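Local coordinates for protein putative nucleotide sugar epimerase/ dehydratase (Bordetella bronchiseptica, PDB 2Q1S) that binds NAD(H) in a Rossmann fold and probably acts as a nucleotide-sugar epimerase or dehydratase of the short-chain dehydrogenase/reductase type in lipopolysaccharide O-antigen biosynthesis, at residues V60-L66 against V80-S86; A69-N73 against P214-L218; N47-L52 against A267-I271. All coordinates share one frame; numbering follows the deposited sequence.

Contact 1. Residues V60-L66 against V80-S86; sequences VHVVDNL and VRFSETS. With NAI (1,4-dihydronicotinamide adenine dinucleotide), chain B.
His61 and Ser83 are joined across two neighbouring parallel strands of the Rossmann sheet, 59-63 and the edge strand 80-83, by a nearly straight bond, NE2 to OG at 2.8 Å, with OG in the plane of the imidazole; the other ring nitrogen, ND1, is bonded to the hydroxyl of Tyr100, so both ring nitrogens are held and the rotation of the ring is fixed. Between the strands the usual parallel ladder runs from Arg81 N on Val60 O to Asp64 N on Ser83 O, and a weak bond from Thr85 N to Asp64 O follows where the strands end. There the cofactor is gripped. Asp64 accepts from both adenosine ribose hydroxyls, OD1 from NAI O2B at 2.7 Å and OD2 from NAI O3B at 2.6 Å; it is the acidic residue at the end of the second strand that binds this ribose in many NAD-dependent Rossmann folds. OD1 also takes Leu66 N at 2.8 Å in an Asx turn, and OD2 takes Ala41 N, which together hold the carboxylate in place. Ser86 OG receives the adenine amino group N6A, and the amide of Asn65 lies against the adenine.

Over one face of His61 the guanidinium of Arg81 lies almost parallel, the planes 4° apart; its extended chain, with CG anti to the backbone N (chi1 173°), runs alongside the imidazole. Val63 CG2 sits over the rim of the opposite face. On the other side of the sheet Phe82 packs obliquely on Val62, CD1 to CG1 at 3.7 Å, and its rim atom CZ meets Leu66 CG at 4.1 Å.

Contact 2. Residues A69-N73 against P214-L218; sequences AEKIN and PGEIL
Asn73 reaches from the 3-10 turn 71-73 to the loop 214-218, where its amide ND2 donates to the carbonyl O of Gly215 at 3.2 Å. This hydrogen bond is bent, with an angle of 140° at the hydrogen. It uses a lone pair in the carbonyl plane of Gly215, while that oxygen stands tilted from the plane of the Asn73 amide. The same nitrogen rests on the tip of Ile217, ND2 to CD1 at 3.6 Å, the two side chains coming from opposite directions. Asn73 and Ile217 therefore form the close part of the contact, a polar anchor and an apolar methyl meeting at one amide.

The turn that presents Asn73 is closed within its own segment by Asn73 N bonded to Glu70 O at 3.0 Å. Ile217 sends CG1 anti to its carbonyl carbon (chi1 -60°), which carries CD1 across to the facing loop.

Away from the amide the fit is looser. Ile72, the most exposed of the touching residues, comes no nearer than 4.2 Å, CD1 to the CD1 of Ile217, and the aliphatic part of Glu70 adds a distant touch at CG. The carboxylate of Glu70 has its partners beyond the two loops: OE2 forms a salt bridge with Lys367 and accepts from Gly221 N.

These are two loops of the cofactor domain brought together beside the dinucleotide: Ala69 touches NAI, and Glu216, turned away from the contact, holds Arg232 of the NADH site by a salt bridge. Helix 358-366 packs on Glu70, Ile72 and Ile217, helix 343-356 adds Trp353 against Ile217, and segment 214-218 leads from strand 203-212 towards helix 234-243.

Contact 3. Residues N47-L52 against A267-I271; sequences NLVKRL and ANGLI
Leu48 meets Ile271 where two helices on one side of the Rossmann sheet cross at 66°, their segment axes 9.5 Å apart. Helix 43-54 is the one that follows the glycine-rich turn of the nucleotide-binding fold; its partner is helix 263-276. CD1 of Leu48 lies 3.6 Å from Ile271 CG1, and the other branch, CD2, touches Leu270 CD1, the two side chains crossing at about a right angle. Ala267 brings the backbones close, its CB 3.9 Å from Leu48 CA. One turn further along helix 43-54, Leu52 slides past Ile271 in the opposite direction, CD2 to CG1 at 4.1 Å.

At the border of this apolar patch Arg51 crosses over the tip of Ile271, CG to CD1 at 3.5 Å. A bend in its chain at chi2 (62°) turns NE towards Asn268. The polar link between the helices is Arg51 NE donating to Asn268 OD1 at 2.8 Å: the oxygen lies at the edge of the guanidinium, close to its plane, and is met on a lone pair, with the amide turned nearly perpendicular to the guanidinium.

Behind the interface, Phe104 of strand 102-105 supports Leu48 and Leu270, strand 203-212 backs Leu270, and Leu52 rests on strand 34-38. The helix pair is thus set down on the central sheet. Arg51 itself is steadied from its own helix, by a salt bridge from NH1 to Glu54 OE1.

The three contacts lie 14 to 16 Å apart, centre to centre, in one NAD-binding domain. Along the chain, contact 3 opens with helix 43-54, strand 59-63 of contact 1 comes next, and the loop 69-73 of contact 2 lies between the two strands of contact 1; residues 214-218 and then helix 263-276 complete contacts 2 and 3. Val49 of that first helix packs on Val60 and Val62, tying contact 3 to the sheet. Leu66 against Lys71 joins contacts 1 and 2, while Asn47 ND2 probably bonds to Pro214 O between contacts 2 and 3. Contacts 1 and 2 border the cofactor, whereas contact 3 packs helices close by, its Leu270 side chain about 7 Å from NAI.

Contact 1. Residues V60-L66 against V80-S86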
loop_
_atom_site.group_PDB
_atom_site.type_symbol
_atom_site.label_atom_id
_atom_site.label_comp_id
_atom_site.label_asym_id
_atom_site.label_seq_id
_atom_site.Cartn_x
_atom_site.Cartn_y
_atom_site.Cartn_z
ATOM N N VAL A 60 -0.858 -30.373 -2.161
ATOM C CA VAL A 60 -1.360 -28.982 -2.247
ATOM C C VAL A 60 -1.928 -28.575 -0.871
ATOM O O VAL A 60 -2.819 -29.250 -0.335
ATOM C CB VAL A 60 -2.453 -28.782 -3.304
ATOM C CG1 VAL A 60 -2.796 -27.269 -3.407
ATOM C CG2 VAL A 60 -2.042 -29.297 -4.657
ATOM N N HIS A 61 -1.375 -27.497 -0.294
ATOM C CA HIS A 61 -1.880 -26.928 0.958
ATOM C C HIS A 61 -2.728 -25.717 0.592
ATOM O O HIS A 61 -2.181 -24.695 0.143
ATOM C CB HIS A 61 -0.715 -26.507 1.848
ATOM C CG HIS A 61 -1.121 -26.029 3.206
ATOM N ND1 HIS A 61 -0.223 -25.428 4.062
ATOM C CD2 HIS A 61 -2.312 -26.021 3.841
ATOM C CE1 HIS A 61 -0.836 -25.120 5.189
ATOM N NE2 HIS A 61 -2.107 -25.471 5.085
ATOM N N VAL A 62 -4.036 -25.878 0.673
ATOM C CA VAL A 62 -4.986 -24.781 0.424
ATOM C C VAL A 62 -5.202 -24.037 1.746
ATOM O O VAL A 62 -5.530 -24.630 2.764
ATOM C CB VAL A 62 -6.334 -25.317 -0.144
ATOM C CG1 VAL A 62 -7.424 -24.211 -0.139
ATOM C CG2 VAL A 62 -6.132 -25.909 -1.572
ATOM N N VAL A 63 -4.966 -22.714 1.691
ATOM C CA VAL A 63 -5.237 -21.894 2.880
ATOM C C VAL A 63 -6.327 -20.937 2.432
ATOM O O VAL A 63 -6.060 -20.152 1.497
ATOM C CB VAL A 63 -3.987 -21.068 3.274
ATOM C CG1 VAL A 63 -4.371 -20.191 4.463
ATOM C CG2 VAL A 63 -2.829 -22.042 3.680
ATOM N N ASP A 64 -7.518 -21.044 3.004
ATOM C CA ASP A 64 -8.613 -20.202 2.527
ATOM C C ASP A 64 -9.627 -20.056 3.649
ATOM O O ASP A 64 -10.045 -21.049 4.251
ATOM C CB ASP A 64 -9.241 -20.822 1.268
ATOM C CG ASP A 64 -10.012 -19.824 0.459
ATOM O OD1 ASP A 64 -10.980 -19.255 1.071
ATOM O OD2 ASP A 64 -9.711 -19.681 -0.726
ATOM N N ASN A 65 -10.017 -18.809 3.937
ATOM C CA ASN A 65 -10.991 -18.577 5.021
ATOM C C ASN A 65 -12.464 -18.681 4.563
ATOM O O ASN A 65 -13.393 -18.438 5.335
ATOM C CB ASN A 65 -10.718 -17.218 5.700
ATOM C CG ASN A 65 -10.862 -16.065 4.765
ATOM O OD1 ASN A 65 -11.040 -16.218 3.548
ATOM N ND2 ASN A 65 -10.641 -14.857 5.299
ATOM N N LEU A 66 -12.634 -18.961 3.256
ATOM C CA LEU A 66 -13.994 -19.100 2.667
ATOM C C LEU A 66 -14.796 -17.809 2.658
ATOM O O LEU A 66 -16.019 -17.829 2.565
ATOM C CB LEU A 66 -14.803 -20.277 3.265
ATOM C CG LEU A 66 -14.136 -21.653 3.041
ATOM C CD1 LEU A 66 -15.025 -22.750 3.657
ATOM C CD2 LEU A 66 -13.799 -21.945 1.571
ATOM N N VAL A 80 -4.450 -33.136 -0.904
ATOM C CA VAL A 80 -4.890 -31.786 -0.523
ATOM C C VAL A 80 -5.036 -31.665 1.007
ATOM O O VAL A 80 -5.758 -32.436 1.636
ATOM C CB VAL A 80 -6.236 -31.414 -1.204
ATOM C CG1 VAL A 80 -6.762 -30.073 -0.679
ATOM C CG2 VAL A 80 -6.099 -31.351 -2.721
ATOM N N ARG A 81 -4.302 -30.729 1.597
ATOM C CA ARG A 81 -4.484 -30.315 2.991
ATOM C C ARG A 81 -5.233 -28.976 2.949
ATOM O O ARG A 81 -4.848 -28.071 2.213
ATOM C CB ARG A 81 -3.133 -30.146 3.683
ATOM C CG ARG A 81 -3.218 -29.562 5.069
ATOM C CD ARG A 81 -1.866 -29.112 5.575
ATOM N NE ARG A 81 -1.977 -28.491 6.898
ATOM C CZ ARG A 81 -0.983 -27.883 7.543
ATOM N NH1 ARG A 81 0.228 -27.793 6.995
ATOM N NH2 ARG A 81 -1.209 -27.361 8.747
ATOM N N PHE A 82 -6.302 -28.861 3.726
ATOM C CA PHE A 82 -7.066 -27.610 3.761
ATOM C C PHE A 82 -7.046 -26.954 5.145
ATOM O O PHE A 82 -7.580 -27.509 6.134
ATOM C CB PHE A 82 -8.502 -27.863 3.269
ATOM C CG PHE A 82 -9.435 -26.665 3.379
ATOM C CD1 PHE A 82 -9.084 -25.428 2.878
ATOM C CD2 PHE A 82 -10.692 -26.815 3.945
ATOM C CE1 PHE A 82 -9.958 -24.345 2.970
ATOM C CE2 PHE A 82 -11.581 -25.730 4.043
ATOM C CZ PHE A 82 -11.205 -24.496 3.568
ATOM N N SER A 83 -6.462 -25.746 5.187
ATOM C CA SER A 83 -6.507 -24.897 6.375
ATOM C C SER A 83 -7.564 -23.809 6.170
ATOM O O SER A 83 -7.378 -22.883 5.375
ATOM C CB SER A 83 -5.142 -24.269 6.701
ATOM O OG SER A 83 -4.144 -25.265 6.941
ATOM N N GLU A 84 -8.690 -23.970 6.863
ATOM C CA GLU A 84 -9.827 -23.052 6.773
ATOM C C GLU A 84 -9.546 -21.894 7.739
ATOM O O GLU A 84 -10.156 -21.756 8.822
ATOM C CB GLU A 84 -11.158 -23.766 7.106
ATOM C CG GLU A 84 -12.344 -22.805 6.894
ATOM C CD GLU A 84 -13.699 -23.435 7.067
ATOM O OE1 GLU A 84 -13.831 -24.689 7.013
ATOM O OE2 GLU A 84 -14.664 -22.669 7.304
ATOM N N THR A 85 -8.630 -21.040 7.288
ATOM C CA THR A 85 -8.005 -20.099 8.164
ATOM C C THR A 85 -7.506 -18.962 7.286
ATOM O O THR A 85 -7.056 -19.164 6.153
ATOM C CB THR A 85 -6.786 -20.739 8.865
ATOM O OG1 THR A 85 -7.207 -21.884 9.629
ATOM C CG2 THR A 85 -6.168 -19.757 9.844
ATOM N N SER A 86 -7.596 -17.730 7.806
ATOM C CA SER A 86 -6.950 -16.594 7.125
ATOM C C SER A 86 -5.415 -16.720 7.059
ATOM O O SER A 86 -4.800 -17.092 8.054
ATOM C CB SER A 86 -7.307 -15.274 7.826
ATOM O OG SER A 86 -6.555 -14.201 7.260
HETATM P PA NAI B . -12.233 -15.392 -5.381
HETATM O O1A NAI B . -12.883 -14.424 -4.459
HETATM O O2A NAI B . -13.056 -16.589 -5.912
HETATM O O5B NAI B . -10.908 -15.935 -4.803
HETATM C C5B NAI B . -10.187 -15.349 -3.714
HETATM C C4B NAI B . -10.050 -16.333 -2.565
HETATM O O4B NAI B . -9.366 -15.692 -1.494
HETATM C C3B NAI B . -11.439 -16.772 -2.030
HETATM O O3B NAI B . -11.506 -18.207 -1.973
HETATM C C2B NAI B . -11.450 -16.208 -0.617
HETATM O O2B NAI B . -12.187 -16.960 0.397
HETATM C C1B NAI B . -9.959 -16.187 -0.274
HETATM N N9A NAI B . -9.599 -15.318 0.833
HETATM C C8A NAI B . -10.113 -14.082 1.118
HETATM N N7A NAI B . -9.490 -13.588 2.190
HETATM C C5A NAI B . -8.550 -14.476 2.622
HETATM C C6A NAI B . -7.558 -14.567 3.703
HETATM N N6A NAI B . -7.379 -13.601 4.611
HETATM N N1A NAI B . -6.767 -15.681 3.802
HETATM C C2A NAI B . -6.938 -16.679 2.892
HETATM N N3A NAI B . -7.805 -16.693 1.866
HETATM C C4A NAI B . -8.640 -15.611 1.671
HETATM O O3 NAI B . -11.795 -14.489 -6.626
HETATM P PN NAI B . -10.908 -14.887 -7.929
HETATM O O1N NAI B . -11.481 -14.266 -9.101
HETATM O O2N NAI B . -10.633 -16.365 -7.813
HETATM O O5D NAI B . -9.490 -14.154 -7.557
HETATM C C5D NAI B . -8.260 -14.887 -7.429
HETATM C C4D NAI B . -7.118 -13.877 -7.555
HETATM O O4D NAI B . -7.120 -13.350 -8.861
HETATM C C3D NAI B . -7.308 -12.650 -6.662
HETATM O O3D NAI B . -6.024 -12.319 -6.116
HETATM C C2D NAI B . -7.821 -11.593 -7.591
HETATM O O2D NAI B . -7.495 -10.261 -7.113
HETATM C C1D NAI B . -7.087 -11.908 -8.865
HETATM N N1N NAI B . -7.733 -11.412 -10.052
HETATM C C2N NAI B . -8.880 -11.972 -10.559
HETATM C C3N NAI B . -9.463 -11.483 -11.724
HETATM C C7N NAI B . -10.746 -12.081 -12.294
HETATM O O7N NAI B . -11.189 -11.616 -13.330
HETATM N N7N NAI B . -11.297 -13.121 -11.618
HETATM C C4N NAI B . -8.839 -10.428 -12.444
HETATM C C5N NAI B . -7.630 -9.897 -11.910
HETATM C C6N NAI B . -7.091 -10.433 -10.741
HETATM O O HOH W 1 -14.466 -19.865 7.476
#

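Contact 2. Residues A69-N73 against P214-L218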
loop_
_atom_site.group_PDB
_atom_site.type_symbol
_atom_site.label_atom_id
_atom_site.label_comp_id
_atom_site.label_asym_id
_atom_site.label_seq_id
_atom_site.Cartn_x
_atom_site.Cartn_y
_atom_site.Cartn_z
ATOM N N ALA A 69 -15.825 -17.864 -1.041
ATOM C CA ALA A 69 -15.653 -19.186 -1.623
ATOM C C ALA A 69 -16.571 -20.158 -0.912
ATOM O O ALA A 69 -17.124 -19.875 0.175
ATOM C CB ALA A 69 -14.201 -19.626 -1.471
ATOM N N GLU A 70 -16.761 -21.314 -1.560
ATOM C CA GLU A 70 -17.561 -22.411 -1.007
ATOM C C GLU A 70 -16.644 -23.596 -0.816
ATOM O O GLU A 70 -15.788 -23.842 -1.661
ATOM C CB GLU A 70 -18.704 -22.807 -1.955
ATOM C CG GLU A 70 -19.776 -21.743 -2.156
ATOM C CD GLU A 70 -20.496 -21.412 -0.861
ATOM O OE1 GLU A 70 -20.912 -22.361 -0.171
ATOM O OE2 GLU A 70 -20.615 -20.218 -0.512
ATOM N N LYS A 71 -16.820 -24.299 0.307
ATOM C CA LYS A 71 -16.064 -25.503 0.659
ATOM C C LYS A 71 -16.132 -26.580 -0.430
ATOM O O LYS A 71 -15.171 -27.336 -0.599
ATOM C CB LYS A 71 -16.557 -26.048 2.003
ATOM C CG LYS A 71 -15.734 -27.165 2.635
ATOM N N ILE A 72 -17.236 -26.645 -1.183
ATOM C CA ILE A 72 -17.345 -27.637 -2.279
ATOM C C ILE A 72 -16.346 -27.437 -3.397
ATOM O O ILE A 72 -16.186 -28.293 -4.253
ATOM C CB ILE A 72 -18.766 -27.754 -2.890
ATOM C CG1 ILE A 72 -19.209 -26.406 -3.500
ATOM C CG2 ILE A 72 -19.711 -28.298 -1.851
ATOM C CD1 ILE A 72 -20.315 -26.576 -4.567
ATOM N N ASN A 73 -15.646 -26.313 -3.370
ATOM C CA ASN A 73 -14.566 -26.078 -4.309
ATOM C C ASN A 73 -13.194 -26.508 -3.809
ATOM O O ASN A 73 -12.200 -26.315 -4.488
ATOM C CB ASN A 73 -14.538 -24.613 -4.732
ATOM C CG ASN A 73 -15.272 -24.363 -6.017
ATOM O OD1 ASN A 73 -15.381 -25.235 -6.862
ATOM N ND2 ASN A 73 -15.763 -23.159 -6.180
ATOM N N PRO A 214 -15.888 -22.297 -15.498
ATOM C CA PRO A 214 -16.444 -23.141 -14.437
ATOM C C PRO A 214 -15.844 -22.832 -13.066
ATOM O O PRO A 214 -14.661 -22.466 -12.974
ATOM C CB PRO A 214 -16.058 -24.563 -14.873
ATOM C CG PRO A 214 -15.702 -24.457 -16.331
ATOM C CD PRO A 214 -15.215 -23.068 -16.564
ATOM N N GLY A 215 -16.649 -22.965 -12.019
ATOM C CA GLY A 215 -16.136 -22.833 -10.657
ATOM C C GLY A 215 -16.347 -21.465 -10.027
ATOM O O GLY A 215 -16.150 -21.331 -8.826
ATOM N N GLU A 216 -16.788 -20.479 -10.818
ATOM C CA GLU A 216 -17.223 -19.187 -10.269
ATOM C C GLU A 216 -18.687 -19.288 -9.952
ATOM O O GLU A 216 -19.518 -19.416 -10.865
ATOM C CB GLU A 216 -16.986 -18.020 -11.248
ATOM C CG GLU A 216 -17.404 -16.700 -10.602
ATOM C CD GLU A 216 -16.992 -15.451 -11.339
ATOM O OE1 GLU A 216 -16.684 -15.493 -12.549
ATOM O OE2 GLU A 216 -16.989 -14.385 -10.682
ATOM N N ILE A 217 -18.994 -19.264 -8.645
ATOM C CA ILE A 217 -20.354 -19.485 -8.151
ATOM C C ILE A 217 -20.936 -18.155 -7.681
ATOM O O ILE A 217 -20.425 -17.562 -6.729
ATOM C CB ILE A 217 -20.343 -20.490 -6.968
ATOM C CG1 ILE A 217 -19.772 -21.843 -7.412
ATOM C CG2 ILE A 217 -21.772 -20.607 -6.330
ATOM C CD1 ILE A 217 -19.366 -22.831 -6.260
ATOM N N LEU A 218 -22.026 -17.715 -8.308
ATOM C CA LEU A 218 -22.718 -16.511 -7.826
ATOM C C LEU A 218 -23.069 -16.697 -6.354
ATOM O O LEU A 218 -23.548 -17.760 -5.970
ATOM C CB LEU A 218 -23.988 -16.236 -8.645
ATOM C CG LEU A 218 -23.784 -15.990 -10.153
ATOM C CD1 LEU A 218 -25.134 -15.867 -10.852
ATOM C CD2 LEU A 218 -22.946 -14.745 -10.457
#

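Contact 3. Residues N47-L52 against A267-I271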
loop_
_atom_site.group_PDB
_atom_site.type_symbol
_atom_site.label_atom_id
_atom_site.label_comp_id
_atom_site.label_asym_id
_atom_site.label_seq_id
_atom_site.Cartn_x
_atom_site.Cartn_y
_atom_site.Cartn_z
ATOM N N ASN A 47 -9.599 -23.896 -9.694
ATOM C CA ASN A 47 -9.183 -24.360 -11.029
ATOM C C ASN A 47 -7.702 -24.645 -11.091
ATOM O O ASN A 47 -7.263 -25.611 -11.730
ATOM C CB ASN A 47 -9.602 -23.362 -12.131
ATOM C CG ASN A 47 -11.068 -23.508 -12.506
ATOM O OD1 ASN A 47 -11.438 -24.401 -13.307
ATOM N ND2 ASN A 47 -11.924 -22.662 -11.917
ATOM N N LEU A 48 -6.894 -23.806 -10.446
ATOM C CA LEU A 48 -5.470 -24.050 -10.340
ATOM C C LEU A 48 -5.171 -25.356 -9.583
ATOM O O LEU A 48 -4.293 -26.137 -9.985
ATOM C CB LEU A 48 -4.792 -22.847 -9.650
ATOM C CG LEU A 48 -3.275 -22.973 -9.491
ATOM C CD1 LEU A 48 -2.503 -23.143 -10.800
ATOM C CD2 LEU A 48 -2.690 -21.792 -8.735
ATOM N N VAL A 49 -5.848 -25.572 -8.464
ATOM C CA VAL A 49 -5.673 -26.792 -7.675
ATOM C C VAL A 49 -5.958 -28.028 -8.536
ATOM O O VAL A 49 -5.146 -28.959 -8.545
ATOM C CB VAL A 49 -6.453 -26.748 -6.354
ATOM C CG1 VAL A 49 -6.400 -28.082 -5.632
ATOM C CG2 VAL A 49 -5.878 -25.630 -5.441
ATOM N N LYS A 50 -7.077 -28.002 -9.271
ATOM C CA LYS A 50 -7.462 -29.115 -10.166
ATOM C C LYS A 50 -6.342 -29.379 -11.170
ATOM O O LYS A 50 -5.976 -30.538 -11.419
ATOM C CB LYS A 50 -8.760 -28.800 -10.925
ATOM C CG LYS A 50 -9.253 -29.899 -11.875
ATOM N N ARG A 51 -5.799 -28.311 -11.751
ATOM C CA ARG A 51 -4.774 -28.471 -12.772
ATOM C C ARG A 51 -3.448 -28.979 -12.171
ATOM O O ARG A 51 -2.777 -29.869 -12.754
ATOM C CB ARG A 51 -4.632 -27.174 -13.557
ATOM C CG ARG A 51 -3.582 -27.184 -14.638
ATOM C CD ARG A 51 -3.866 -28.233 -15.735
ATOM N NE ARG A 51 -2.912 -28.086 -16.829
ATOM C CZ ARG A 51 -2.515 -29.077 -17.613
ATOM N NH1 ARG A 51 -3.020 -30.293 -17.440
ATOM N NH2 ARG A 51 -1.620 -28.845 -18.575
ATOM N N LEU A 52 -3.121 -28.506 -10.957
ATOM C CA LEU A 52 -1.918 -28.974 -10.248
ATOM C C LEU A 52 -1.996 -30.478 -9.941
ATOM O O LEU A 52 -1.020 -31.211 -10.127
ATOM C CB LEU A 52 -1.708 -28.205 -8.946
ATOM C CG LEU A 52 -1.246 -26.733 -9.059
ATOM C CD1 LEU A 52 -1.402 -26.034 -7.704
ATOM C CD2 LEU A 52 0.150 -26.632 -9.565
ATOM N N ALA A 267 -5.126 -20.654 -15.156
ATOM C CA ALA A 267 -4.397 -21.648 -14.358
ATOM C C ALA A 267 -3.065 -22.080 -15.016
ATOM O O ALA A 267 -2.020 -22.113 -14.354
ATOM C CB ALA A 267 -5.253 -22.844 -14.024
ATOM N N ASN A 268 -3.094 -22.365 -16.320
ATOM C CA ASN A 268 -1.863 -22.706 -17.000
ATOM C C ASN A 268 -0.850 -21.551 -17.044
ATOM O O ASN A 268 0.353 -21.786 -16.969
ATOM C CB ASN A 268 -2.142 -23.265 -18.400
ATOM C CG ASN A 268 -2.699 -24.668 -18.343
ATOM O OD1 ASN A 268 -2.251 -25.479 -17.525
ATOM N ND2 ASN A 268 -3.667 -24.972 -19.208
ATOM N N GLY A 269 -1.347 -20.328 -17.194
ATOM C CA GLY A 269 -0.497 -19.113 -17.141
ATOM C C GLY A 269 0.203 -18.972 -15.799
ATOM O O GLY A 269 1.413 -18.722 -15.758
ATOM N N LEU A 270 -0.547 -19.197 -14.711
ATOM C CA LEU A 270 0.021 -19.133 -13.373
ATOM C C LEU A 270 1.079 -20.226 -13.190
ATOM O O LEU A 270 2.157 -19.972 -12.644
ATOM C CB LEU A 270 -1.084 -19.340 -12.329
ATOM C CG LEU A 270 -2.060 -18.163 -12.134
ATOM C CD1 LEU A 270 -3.241 -18.630 -11.374
ATOM C CD2 LEU A 270 -1.377 -16.982 -11.378
ATOM N N ILE A 271 0.792 -21.431 -13.694
ATOM C CA ILE A 271 1.781 -22.500 -13.633
ATOM C C ILE A 271 3.050 -22.182 -14.449
ATOM O O ILE A 271 4.203 -22.462 -14.017
ATOM C CB ILE A 271 1.132 -23.840 -14.042
ATOM C CG1 ILE A 271 0.118 -24.254 -12.952
ATOM C CG2 ILE A 271 2.218 -24.919 -14.287
ATOM C CD1 ILE A 271 -0.848 -25.325 -13.386
#